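Local coordinates for Sca-family protein (Rickettsia rickettsii, PDB 4LQ8) that is a rickettsial surface cell antigen, represented here by its N-terminal head domain, that probably takes part in cell adhesion, at residues K130-P135 / V326-A331; G213-I218 / D333-Q338; S240-A243 / T249-S252; D290-I295 / I301-V306. All coordinates share one frame; numbering follows the deposited sequence. Where two conformers were deposited one is given.

How the contacts relate
These four contacts offer a worked example of chemistry following depth in a fold. Contact 4 is core: every touching residue is buried, and backbone hydrogen bonds zip two strands together. Contact 3 is also buried but relies on a valine and a proline; Ala-243 packs on Tyr-302 and Leu-304, so contacts 3 and 4 sit on neighbouring strands (236-245 and 300-304) of one sheet. Contact 1, partly buried, brings a helix end to a further strand of that sheet, its nearest atoms about 6 Å from contact 4. Contact 2 lies at the surface and uses glutamines and a water; Ile-218 and Val-216 turn to Ile-301, tying its six-stranded sheet to contact 4.

Contact 1. Residues K130-P135 / V326-A331; sequences KALEKP and VDLSQA
One methyl group of Leu-132 carries the whole contact: its CD1 lies 4.1 Å from CD2 of Leu-328 and 3.9 Å from NE2 of Gln-330. Leu-132 reaches over because CG stands anti to the carbonyl carbon (chi1 -76°) and chi2 is extended, which sends CD1 outward from the last turn of helix 125-132. It meets Leu-328 methyl to methyl, the two leucine side chains lying at about a right angle. Gln-330, two residues on from Leu-328, has its chain folded at chi2 (88°), and this bend brings the amide nitrogen back beside the leucine methyl in a van der Waals contact. The other end of that amide is engaged by Lys-283, which bonds to OE1. The helix end packs on the start of an edge strand: 326-331 leads into strand 329-332, parallel partner of strand 282-285, and Pro-281 lies against both Leu-132 and Gln-330. Each segment also has its own polar brace. Lys-134, at the N-cap of helix 135-155, curls its NZ back to O of Lys-130 at 2.8 Å, standing above the carbonyl plane, and pairs with Asp-88 of helix 64-90. Within 326-331, OG of Ser-329 donates to the syn lone pair of OD1 of Asp-327 at 2.6 Å.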
# COMPACT_ATOMS: atom_id res chain seq x y z
N LYS A 130 5.70 -0.23 -19.05
CA LYS A 130 6.80 0.55 -19.62
C LYS A 130 6.98 1.90 -18.90
O LYS A 130 8.11 2.39 -18.79
CB LYS A 130 6.64 0.75 -21.13
CG LYS A 130 7.03 -0.48 -21.95
CD LYS A 130 6.73 -0.27 -23.43
CE LYS A 130 7.11 -1.47 -24.28
NZ LYS A 130 6.96 -1.19 -25.73
N ALA A 131 5.88 2.52 -18.44
CA ALA A 131 5.96 3.80 -17.73
C ALA A 131 6.55 3.58 -16.32
O ALA A 131 7.40 4.36 -15.90
CB ALA A 131 4.59 4.45 -17.64
N LEU A 132 6.13 2.49 -15.64
CA LEU A 132 6.56 2.12 -14.29
C LEU A 132 8.06 1.81 -14.15
O LEU A 132 8.60 1.90 -13.05
CB LEU A 132 5.72 0.96 -13.72
CG LEU A 132 4.31 1.30 -13.23
CD1 LEU A 132 3.56 0.03 -12.84
CD2 LEU A 132 4.32 2.31 -12.07
N GLU A 133 8.74 1.47 -15.25
CA GLU A 133 10.17 1.20 -15.25
C GLU A 133 11.00 2.47 -15.47
O GLU A 133 12.23 2.39 -15.50
CB GLU A 133 10.54 0.07 -16.25
CG GLU A 133 10.39 0.47 -17.71
CD GLU A 133 10.45 -0.63 -18.75
OE1 GLU A 133 10.06 -1.78 -18.44
OE2 GLU A 133 10.82 -0.32 -19.91
N LYS A 134 10.36 3.65 -15.62
CA LYS A 134 11.10 4.89 -15.82
C LYS A 134 11.56 5.43 -14.46
O LYS A 134 10.71 5.68 -13.58
CB LYS A 134 10.29 5.96 -16.60
CG LYS A 134 9.74 5.52 -17.97
CD LYS A 134 10.80 5.53 -19.07
CE LYS A 134 10.23 5.38 -20.47
NZ LYS A 134 9.18 4.32 -20.56
N PRO A 135 12.89 5.60 -14.27
CA PRO A 135 13.40 6.18 -13.00
C PRO A 135 12.84 7.58 -12.72
O PRO A 135 12.64 7.91 -11.55
CB PRO A 135 14.92 6.21 -13.17
CG PRO A 135 15.21 5.33 -14.36
CD PRO A 135 14.00 5.37 -15.23
N VAL A 326 -5.49 0.32 -7.44
CA VAL A 326 -5.16 -0.43 -8.64
C VAL A 326 -3.92 -1.27 -8.29
O VAL A 326 -3.11 -0.85 -7.45
CB VAL A 326 -5.06 0.44 -9.92
CG1 VAL A 326 -6.43 1.00 -10.28
CG2 VAL A 326 -4.07 1.59 -9.73
N ASP A 327 -3.82 -2.46 -8.87
CA ASP A 327 -2.80 -3.44 -8.51
C ASP A 327 -1.35 -2.91 -8.59
O ASP A 327 -0.65 -2.91 -7.56
CB ASP A 327 -2.99 -4.76 -9.27
CG ASP A 327 -2.10 -5.84 -8.74
OD1 ASP A 327 -0.88 -5.70 -8.85
OD2 ASP A 327 -2.62 -6.78 -8.11
N LEU A 328 -0.90 -2.49 -9.76
CA LEU A 328 0.47 -1.93 -9.97
C LEU A 328 1.59 -2.71 -9.24
O LEU A 328 2.41 -2.12 -8.52
CB LEU A 328 0.51 -0.41 -9.61
CG LEU A 328 -0.51 0.53 -10.28
CD1 LEU A 328 -0.30 1.98 -9.83
CD2 LEU A 328 -0.43 0.44 -11.81
N SER A 329 1.61 -4.04 -9.40
CA SER A 329 2.60 -4.89 -8.74
C SER A 329 3.21 -5.93 -9.66
O SER A 329 2.64 -6.26 -10.69
CB SER A 329 2.03 -5.52 -7.47
OG SER A 329 1.27 -6.67 -7.81
N GLN A 330 4.42 -6.39 -9.32
CA GLN A 330 5.12 -7.38 -10.15
C GLN A 330 5.89 -8.35 -9.26
O GLN A 330 6.64 -7.91 -8.38
CB GLN A 330 6.11 -6.70 -11.14
CG GLN A 330 5.55 -5.61 -12.08
CD GLN A 330 5.57 -4.21 -11.50
OE1 GLN A 330 6.62 -3.69 -11.06
NE2 GLN A 330 4.43 -3.52 -11.53
N ALA A 331 5.74 -9.65 -9.51
CA ALA A 331 6.52 -10.67 -8.82
C ALA A 331 7.92 -10.60 -9.45
O ALA A 331 8.05 -10.41 -10.66
CB ALA A 331 5.91 -12.04 -9.04

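Contact 2. Residues G213-I218 / D333-Q338; sequences GTQVQI and DIIIGQ
Gln-217 and Gly-337 are joined through water. The water accepts from NE2 of Gln-217 at 2.8 Å and donates to O of Gly-337 at 2.7 Å, so a single water bridges the side-chain amide of one segment and the backbone carbonyl of the other. Gln-217 spans the distance as a stretched chain, CG anti to the backbone N (chi1 -173°) and chi2 likewise extended, which places its amide out towards the C-terminal residues. The same NE2 lies 3.6 Å from O of Gln-338, a looser polar approach beside the water bridge.

The reason for such indirect contact is the order of the strands. Both segments belong to an antiparallel six-stranded sheet in which strand 206-209 runs between strand 215-224 and the outermost strand 335-336. Backbone bonds therefore go to the middle strand, Val-216 pairing with Leu-208 and Ile-335 with Thr-207, while long side chains from 215-224 reach over it to the edge strand.

The van der Waals part is a single touch: NE2 of Gln-215 comes within 3.7 Å of CD1 of Ile-335. Gln-215 has CG beside its backbone N and then bends at chi2 (-91°), which swings the amide across the intervening strand; the glutamine and isoleucine chains meet at about a right angle, with the amide nitrogen against the terminal methyl. Gln-340, the last residue of the chain, touches both of these side chains, and Thr-207 of the middle strand lies against Gln-215.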
# COMPACT_ATOMS: atom_id res chain seq x y z
N GLY A 213 20.62 -3.82 -10.67
CA GLY A 213 21.30 -5.11 -10.54
C GLY A 213 21.99 -5.39 -9.22
O GLY A 213 22.36 -6.54 -8.97
N THR A 214 22.18 -4.35 -8.36
CA THR A 214 22.80 -4.51 -7.02
C THR A 214 22.02 -5.55 -6.20
O THR A 214 20.80 -5.45 -6.11
CB THR A 214 22.82 -3.16 -6.27
OG1 THR A 214 23.38 -2.16 -7.10
CG2 THR A 214 23.57 -3.24 -4.94
N GLN A 215 22.74 -6.53 -5.62
CA GLN A 215 22.18 -7.61 -4.79
C GLN A 215 22.02 -7.15 -3.33
O GLN A 215 22.96 -6.57 -2.76
CB GLN A 215 23.09 -8.84 -4.81
CG GLN A 215 23.40 -9.38 -6.20
CD GLN A 215 22.43 -10.42 -6.66
OE1 GLN A 215 21.41 -10.12 -7.28
NE2 GLN A 215 22.76 -11.67 -6.42
N VAL A 216 20.86 -7.40 -2.73
CA VAL A 216 20.60 -7.02 -1.34
C VAL A 216 20.08 -8.26 -0.60
O VAL A 216 19.09 -8.86 -1.03
CB VAL A 216 19.60 -5.82 -1.22
CG1 VAL A 216 19.23 -5.52 0.22
CG2 VAL A 216 20.13 -4.56 -1.91
N GLN A 217 20.72 -8.61 0.53
CA GLN A 217 20.22 -9.71 1.34
C GLN A 217 19.17 -9.19 2.32
O GLN A 217 19.41 -8.20 3.01
CB GLN A 217 21.32 -10.44 2.11
CG GLN A 217 20.73 -11.69 2.80
CD GLN A 217 21.75 -12.52 3.51
OE1 GLN A 217 21.92 -12.37 4.72
NE2 GLN A 217 22.40 -13.42 2.80
N ILE A 218 18.02 -9.88 2.39
CA ILE A 218 16.96 -9.59 3.35
C ILE A 218 17.19 -10.62 4.45
O ILE A 218 16.98 -11.81 4.23
CB ILE A 218 15.53 -9.70 2.73
CG1 ILE A 218 15.32 -8.73 1.53
CG2 ILE A 218 14.42 -9.53 3.82
CD1 ILE A 218 15.49 -7.20 1.80
N ASP A 333 12.23 -12.00 -9.30
CA ASP A 333 13.11 -13.13 -9.04
C ASP A 333 13.92 -12.94 -7.75
O ASP A 333 14.31 -11.83 -7.41
CB ASP A 333 14.05 -13.31 -10.23
CG ASP A 333 14.49 -14.73 -10.44
OD1 ASP A 333 13.86 -15.65 -9.85
OD2 ASP A 333 15.46 -14.94 -11.21
N ILE A 334 14.14 -14.03 -7.02
CA ILE A 334 14.95 -14.01 -5.80
C ILE A 334 15.78 -15.28 -5.70
O ILE A 334 15.50 -16.25 -6.38
CB ILE A 334 14.15 -13.75 -4.50
CG1 ILE A 334 13.14 -14.90 -4.19
CG2 ILE A 334 13.47 -12.37 -4.47
CD1 ILE A 334 12.76 -14.94 -2.62
N ILE A 335 16.80 -15.26 -4.81
CA ILE A 335 17.64 -16.40 -4.48
C ILE A 335 17.35 -16.70 -3.01
O ILE A 335 17.57 -15.84 -2.17
CB ILE A 335 19.13 -16.12 -4.71
CG1 ILE A 335 19.38 -15.48 -6.11
CG2 ILE A 335 19.95 -17.40 -4.50
CD1 ILE A 335 20.82 -14.85 -6.34
N ILE A 336 16.82 -17.87 -2.72
CA ILE A 336 16.49 -18.23 -1.35
C ILE A 336 17.66 -19.00 -0.75
O ILE A 336 18.08 -20.00 -1.34
CB ILE A 336 15.13 -19.00 -1.25
CG1 ILE A 336 13.98 -18.12 -1.81
CG2 ILE A 336 14.84 -19.39 0.21
CD1 ILE A 336 12.87 -18.88 -2.48
N GLY A 337 18.16 -18.54 0.40
CA GLY A 337 19.28 -19.20 1.07
C GLY A 337 20.36 -18.22 1.48
O GLY A 337 20.13 -17.02 1.47
N GLN A 338 21.55 -18.68 1.78
CA GLN A 338 22.55 -17.69 2.18
C GLN A 338 23.38 -17.13 1.03
O GLN A 338 24.09 -16.14 1.23
CB GLN A 338 23.42 -18.26 3.29
CG GLN A 338 23.03 -17.60 4.61
CD GLN A 338 22.86 -18.58 5.73
OE1 GLN A 338 23.29 -19.73 5.66
NE2 GLN A 338 22.26 -18.11 6.82
O HOH W 1 20.71 -14.44 0.79

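Contact 3. Residues S240-A243 / T249-S252; sequences SMVA and TKPS
Val-242 straddles the two residues opposite it, one methyl to each. CG2 stands against the ring of Pro-251, 3.8 Å from its CD, with valine and proline running past each other in opposite directions. CG1 takes the position between the backbone N and the carbonyl carbon (chi1 74°), and from there touches the aliphatic stem of Lys-250, 3.8 Å from CD, the two chains at about a right angle. The tightest approach is made by the backbone: O of Ala-243 lies 3.1 Å from CD of Pro-251, so this edge of the proline meets a carbonyl oxygen and a valine methyl together.

The lysine side is looser. Lys-250 lends only its CG and CD to the valine; bends at chi3 and chi4 then carry the ammonium group away, to a salt bridge with Glu-29 and a hydrogen bond to O of Ala-30. Its hydrocarbon stem thus flanks the apolar patch while the charge is paired with the N-terminal residues.

Segment 249-252 belongs to the loop that connects strand 236-245 to its antiparallel neighbour 258-265. Tyr-258 of that neighbour touches Val-242, while Tyr-302 of strand 300-304 packs on both Ala-243 and Pro-251.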
# COMPACT_ATOMS: atom_id res chain seq x y z
N SER A 240 -1.68 1.66 9.57
CA SER A 240 -0.50 2.16 8.85
C SER A 240 0.69 1.40 9.36
O SER A 240 1.14 1.65 10.47
CB SER A 240 -0.31 3.66 9.07
OG SER A 240 -1.32 4.43 8.44
N MET A 241 1.19 0.44 8.57
CA MET A 241 2.31 -0.42 8.93
C MET A 241 3.55 -0.00 8.18
O MET A 241 3.58 -0.02 6.95
CB MET A 241 1.95 -1.92 8.72
CG MET A 241 0.68 -2.35 9.49
SD MET A 241 0.80 -2.20 11.31
CE MET A 241 -0.79 -2.82 11.80
N VAL A 242 4.57 0.43 8.92
CA VAL A 242 5.81 0.94 8.35
C VAL A 242 6.61 -0.16 7.61
O VAL A 242 6.61 -1.34 8.00
CB VAL A 242 6.65 1.72 9.41
CG1 VAL A 242 7.33 0.76 10.41
CG2 VAL A 242 7.67 2.64 8.74
N ALA A 243 7.28 0.25 6.53
CA ALA A 243 8.18 -0.60 5.75
C ALA A 243 9.39 -0.91 6.63
O ALA A 243 9.75 -0.10 7.48
CB ALA A 243 8.64 0.17 4.52
N THR A 249 14.88 -3.71 10.65
CA THR A 249 14.72 -2.55 11.54
C THR A 249 13.86 -1.47 10.86
O THR A 249 13.76 -1.42 9.63
CB THR A 249 16.07 -1.99 12.01
OG1 THR A 249 16.79 -1.54 10.87
CG2 THR A 249 16.91 -3.00 12.76
N LYS A 250 13.27 -0.58 11.66
CA LYS A 250 12.41 0.49 11.17
C LYS A 250 13.22 1.63 10.56
O LYS A 250 14.32 1.90 11.02
CB LYS A 250 11.45 0.97 12.28
CG LYS A 250 10.46 -0.13 12.69
CD LYS A 250 9.32 0.33 13.60
CE LYS A 250 9.69 0.49 15.05
NZ LYS A 250 10.15 1.86 15.37
N PRO A 251 12.74 2.28 9.48
CA PRO A 251 13.51 3.40 8.92
C PRO A 251 13.26 4.66 9.75
O PRO A 251 12.41 4.65 10.66
CB PRO A 251 12.89 3.57 7.53
CG PRO A 251 11.46 3.18 7.72
CD PRO A 251 11.45 2.10 8.77
N SER A 252 13.95 5.76 9.42
CA SER A 252 13.68 7.01 10.12
C SER A 252 12.36 7.60 9.57
O SER A 252 11.94 7.26 8.45
CB SER A 252 14.83 8.01 9.94
OG SER A 252 15.00 8.34 8.57

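Contact 4. Residues D290-I295 / I301-V306; sequences DAIAYI and IYTLAV
Ala-293 sits at the apolar centre, its CB 3.7 Å from CG1 of Val-306 and 3.9 Å from CB of Leu-304. Further along the same face, CG1 of Ile-295 lies over CB of Tyr-302 and its CD1 approaches the tyrosine ring obliquely. On the other face, Tyr-294 has CG between its backbone N and carbonyl carbon (chi1 79°), which raises the ring beside the strand, where CD2 meets CD1 of Ile-301 at 4.0 Å. CD1 of Ile-292 comes up to the backbone, 3.3 Å from O of Leu-304.

Outward from these side chains runs the ladder of main-chain bonds. Ile-295 and Tyr-302 form a hydrogen-bonded pair, N of each giving to O of the other at 2.9 Å, and Tyr-294 with Thr-303 forms the adjoining non-hydrogen-bonded pair. N of Leu-304 donates to O of Ala-293, from well above the carbonyl plane, while N of Ala-293 reaches O of Val-306 at 3.0 Å. Between those last two bonds the chain turns a corner at Ala-305, whose backbone pairs with Ile-224.

Residues 292-295 and 301-304 run at 145° to each other, as twisted arms of an antiparallel beta hairpin, 292-297 with 300-304, flanked in its sheet by strands 282-285 and 236-245.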
# COMPACT_ATOMS: atom_id res chain seq x y z
N ASP A 290 3.33 -16.77 -0.57
CA ASP A 290 4.12 -16.41 0.61
C ASP A 290 5.18 -15.35 0.30
O ASP A 290 5.86 -14.89 1.22
CB ASP A 290 4.77 -17.67 1.24
CG ASP A 290 5.73 -18.43 0.32
OD1 ASP A 290 5.53 -18.40 -0.93
OD2 ASP A 290 6.65 -19.08 0.83
N ALA A 291 5.33 -14.97 -1.00
CA ALA A 291 6.31 -13.95 -1.42
C ALA A 291 6.01 -12.59 -0.71
O ALA A 291 4.89 -12.08 -0.77
CB ALA A 291 6.28 -13.79 -2.92
N ILE A 292 7.01 -12.05 -0.02
CA ILE A 292 6.87 -10.81 0.72
C ILE A 292 6.91 -9.60 -0.21
O ILE A 292 7.67 -9.59 -1.18
CB ILE A 292 7.87 -10.73 1.92
CG1 ILE A 292 7.42 -9.67 2.98
CG2 ILE A 292 9.31 -10.52 1.47
CD1 ILE A 292 6.03 -10.03 3.76
N ALA A 293 6.09 -8.59 0.08
CA ALA A 293 6.07 -7.35 -0.69
C ALA A 293 7.36 -6.61 -0.39
O ALA A 293 7.84 -6.63 0.74
CB ALA A 293 4.88 -6.48 -0.26
N TYR A 294 7.93 -5.98 -1.40
CA TYR A 294 9.11 -5.13 -1.21
C TYR A 294 9.07 -3.98 -2.17
O TYR A 294 8.33 -4.02 -3.17
CB TYR A 294 10.46 -5.92 -1.27
CG TYR A 294 10.96 -6.27 -2.65
CD1 TYR A 294 10.64 -7.49 -3.23
CD2 TYR A 294 11.81 -5.41 -3.34
CE1 TYR A 294 11.16 -7.86 -4.48
CE2 TYR A 294 12.31 -5.75 -4.60
CZ TYR A 294 12.00 -6.98 -5.16
OH TYR A 294 12.52 -7.30 -6.39
N ILE A 295 9.87 -2.95 -1.87
CA ILE A 295 10.01 -1.75 -2.68
C ILE A 295 11.45 -1.27 -2.61
O ILE A 295 12.15 -1.51 -1.62
CB ILE A 295 9.04 -0.59 -2.21
CG1 ILE A 295 9.21 -0.29 -0.71
CG2 ILE A 295 7.56 -0.89 -2.54
CD1 ILE A 295 9.24 1.02 -0.38
N ILE A 301 16.25 -0.79 -0.18
CA ILE A 301 15.24 -1.83 -0.23
C ILE A 301 14.51 -1.91 1.10
O ILE A 301 15.14 -1.90 2.15
CB ILE A 301 15.84 -3.20 -0.68
CG1 ILE A 301 16.28 -3.16 -2.18
CG2 ILE A 301 14.87 -4.37 -0.41
CD1 ILE A 301 15.12 -3.23 -3.29
N TYR A 302 13.20 -2.02 1.05
CA TYR A 302 12.36 -2.19 2.22
C TYR A 302 11.36 -3.28 1.90
O TYR A 302 10.96 -3.40 0.75
CB TYR A 302 11.56 -0.91 2.55
CG TYR A 302 12.42 0.30 2.83
CD1 TYR A 302 12.84 0.60 4.12
CD2 TYR A 302 12.77 1.17 1.81
CE1 TYR A 302 13.63 1.72 4.38
CE2 TYR A 302 13.59 2.27 2.05
CZ TYR A 302 13.99 2.56 3.35
OH TYR A 302 14.78 3.66 3.58
N THR A 303 10.91 -4.03 2.92
CA THR A 303 9.84 -4.99 2.73
C THR A 303 8.61 -4.37 3.38
O THR A 303 8.74 -3.52 4.27
CB THR A 303 10.17 -6.36 3.33
OG1 THR A 303 10.38 -6.22 4.74
CG2 THR A 303 11.38 -7.01 2.65
N LEU A 304 7.42 -4.78 2.93
CA LEU A 304 6.17 -4.36 3.54
C LEU A 304 5.60 -5.59 4.26
O LEU A 304 6.00 -6.70 3.94
CB LEU A 304 5.18 -3.76 2.50
CG LEU A 304 5.70 -2.52 1.71
CD1 LEU A 304 4.64 -2.02 0.78
CD2 LEU A 304 5.99 -1.36 2.63
N ALA A 305 4.67 -5.39 5.22
CA ALA A 305 4.13 -6.48 6.06
C ALA A 305 2.99 -7.25 5.41
O ALA A 305 2.06 -7.66 6.09
CB ALA A 305 3.70 -5.90 7.40
N VAL A 306 3.05 -7.43 4.10
CA VAL A 306 1.99 -8.11 3.36
C VAL A 306 2.58 -9.10 2.34
O VAL A 306 3.54 -8.77 1.63
CB VAL A 306 1.01 -7.05 2.74
CG1 VAL A 306 1.61 -6.28 1.54
CG2 VAL A 306 -0.35 -7.66 2.38